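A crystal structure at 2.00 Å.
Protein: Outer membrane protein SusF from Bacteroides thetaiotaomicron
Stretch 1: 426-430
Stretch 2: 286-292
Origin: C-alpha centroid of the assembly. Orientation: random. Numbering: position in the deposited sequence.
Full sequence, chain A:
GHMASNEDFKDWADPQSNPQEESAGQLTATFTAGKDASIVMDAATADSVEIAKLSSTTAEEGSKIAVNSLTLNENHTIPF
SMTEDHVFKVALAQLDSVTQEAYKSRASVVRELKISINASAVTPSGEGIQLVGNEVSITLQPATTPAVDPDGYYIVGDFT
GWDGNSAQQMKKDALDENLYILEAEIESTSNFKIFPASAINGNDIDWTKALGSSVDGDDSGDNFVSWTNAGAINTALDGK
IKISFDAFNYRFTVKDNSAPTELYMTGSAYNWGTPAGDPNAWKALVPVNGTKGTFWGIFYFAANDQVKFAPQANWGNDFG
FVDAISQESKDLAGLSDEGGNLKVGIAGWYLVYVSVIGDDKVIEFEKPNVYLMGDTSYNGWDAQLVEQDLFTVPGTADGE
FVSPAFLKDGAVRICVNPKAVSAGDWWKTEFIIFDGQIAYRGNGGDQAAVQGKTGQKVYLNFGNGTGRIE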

# COMPACT_ATOMS: atom_id res chain seq x y z
N TRP A 426 6.35 -14.14 17.64
CA TRP A 426 7.80 -13.97 17.82
C TRP A 426 8.59 -15.10 17.17
O TRP A 426 9.66 -14.88 16.63
CB TRP A 426 8.13 -13.91 19.32
CG TRP A 426 7.87 -15.19 20.02
CD1 TRP A 426 6.69 -15.59 20.57
CD2 TRP A 426 8.75 -16.32 20.12
NE1 TRP A 426 6.80 -16.88 21.05
CE2 TRP A 426 8.06 -17.34 20.80
CE3 TRP A 426 10.08 -16.54 19.72
CZ2 TRP A 426 8.64 -18.59 21.07
CZ3 TRP A 426 10.66 -17.79 20.00
CH2 TRP A 426 9.95 -18.78 20.69
N TRP A 427 8.00 -16.31 17.13
CA TRP A 427 8.76 -17.50 16.67
C TRP A 427 8.92 -17.48 15.13
O TRP A 427 9.60 -18.32 14.57
CB TRP A 427 8.03 -18.76 17.07
CG TRP A 427 6.59 -18.72 16.73
CD1 TRP A 427 5.57 -18.27 17.52
CD2 TRP A 427 5.99 -19.08 15.49
NE1 TRP A 427 4.39 -18.30 16.84
CE2 TRP A 427 4.62 -18.77 15.58
CE3 TRP A 427 6.50 -19.59 14.27
CZ2 TRP A 427 3.71 -19.07 14.55
CZ3 TRP A 427 5.59 -19.84 13.22
CH2 TRP A 427 4.22 -19.55 13.36
N LYS A 428 8.21 -16.58 14.45
CA LYS A 428 8.41 -16.42 13.00
C LYS A 428 9.79 -15.87 12.63
O LYS A 428 10.18 -15.90 11.47
CB LYS A 428 7.29 -15.58 12.41
CG LYS A 428 5.94 -16.36 12.37
CD LYS A 428 4.76 -15.49 11.92
CE LYS A 428 3.51 -16.32 11.86
NZ LYS A 428 2.50 -15.73 11.01
N THR A 429 10.46 -15.29 13.61
CA THR A 429 11.79 -14.74 13.41
C THR A 429 12.68 -15.16 14.56
O THR A 429 13.14 -14.32 15.36
CB THR A 429 11.76 -13.15 13.26
OG1 THR A 429 11.16 -12.56 14.41
CG2 THR A 429 10.95 -12.73 12.00
N GLU A 430 12.88 -16.45 14.69
CA GLU A 430 13.69 -16.95 15.78
C GLU A 430 14.87 -17.71 15.26
O GLU A 430 14.99 -17.97 14.04
CB GLU A 430 12.86 -17.79 16.78
CG GLU A 430 12.46 -19.21 16.25
CD GLU A 430 12.09 -20.19 17.36
OE1 GLU A 430 12.73 -20.14 18.46
OE2 GLU A 430 11.24 -21.09 17.08
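Stretch 2, residues 286-292: VPVNGTK

A single carbonyl oxygen organises this contact: Lys 428 O accepts both the one direct hydrogen bond between the stretches and a bond from a bridging water. Asn 289 N lies 3.1 Å from Lys 428 O, with a nearly straight N-H...O angle of 167°. The water sits 2.7 Å from Lys 428 O and 2.7 Å from Pro 287 O and donates to both, which joins two carbonyl oxygens that cannot bond to each other.

Stretch 2 arrives as a strand at Val 286 and Pro 287, then folds through a type II beta turn from Val 288 to Thr 291, closed by Thr 291 N to Val 288 O at 3.1 Å. Gly 290 has phi/psi of 65/17, and positive phi by itself favours glycine. Thr 291 OG1 donates to Asn 289 O at 2.8 Å.

The turn meets the end of the 3-10 segment 426-428, where the backbones come nearest at Lys 428 and Asn 289, 4.6 Å between CA atoms. Asn 289 points its CA-to-CB bond toward stretch 1, and its CB lies 3.9 Å from Lys 428 CB. Its OD1 is 3.7 Å from Trp 427 CZ3, at the ring edge. Val 288 CG2 packs 3.9 Å from Thr 429 CG2. The summed buried surface is 247 Å².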

# COMPACT_ATOMS: atom_id res chain seq x y z
N VAL A 286 16.96 -13.09 6.09
CA VAL A 286 16.32 -14.28 6.60
C VAL A 286 14.81 -14.20 6.30
O VAL A 286 14.16 -13.19 6.64
CB VAL A 286 16.53 -14.38 8.12
CG1 VAL A 286 15.90 -15.71 8.69
CG2 VAL A 286 18.05 -14.26 8.46
N PRO A 287 14.25 -15.23 5.62
CA PRO A 287 12.79 -15.15 5.40
C PRO A 287 11.99 -15.17 6.72
O PRO A 287 12.32 -15.92 7.62
CB PRO A 287 12.47 -16.40 4.51
CG PRO A 287 13.61 -17.36 4.76
CD PRO A 287 14.81 -16.57 5.34
N VAL A 288 10.98 -14.32 6.83
CA VAL A 288 10.02 -14.43 7.91
C VAL A 288 9.10 -15.66 7.69
O VAL A 288 8.58 -15.85 6.59
CB VAL A 288 9.14 -13.14 8.02
CG1 VAL A 288 8.09 -13.30 9.11
CG2 VAL A 288 10.02 -11.92 8.28
N ASN A 289 8.91 -16.47 8.74
CA ASN A 289 8.25 -17.78 8.61
C ASN A 289 6.83 -17.64 8.08
O ASN A 289 6.05 -16.84 8.58
CB ASN A 289 8.23 -18.49 9.97
CG ASN A 289 7.70 -19.93 9.87
OD1 ASN A 289 6.53 -20.15 9.66
ND2 ASN A 289 8.57 -20.89 10.12
N GLY A 290 6.56 -18.37 6.98
CA GLY A 290 5.21 -18.47 6.42
C GLY A 290 4.70 -17.15 5.91
O GLY A 290 3.50 -16.93 5.87
N THR A 291 5.61 -16.19 5.69
CA THR A 291 5.17 -14.84 5.41
C THR A 291 5.74 -14.34 4.11
O THR A 291 6.91 -13.95 4.03
CB THR A 291 5.47 -13.84 6.58
OG1 THR A 291 4.96 -14.36 7.83
CG2 THR A 291 4.85 -12.49 6.30
N LYS A 292 4.90 -14.37 3.08
CA LYS A 292 5.25 -14.13 1.68
C LYS A 292 6.17 -12.89 1.46
O LYS A 292 5.77 -11.76 1.70
CB LYS A 292 3.94 -13.95 0.88
CG LYS A 292 4.10 -13.79 -0.62
CD LYS A 292 2.73 -13.43 -1.28
CE LYS A 292 1.95 -14.69 -1.65
NZ LYS A 292 2.42 -15.24 -2.94
O HOH W 1 12.65 -15.75 10.28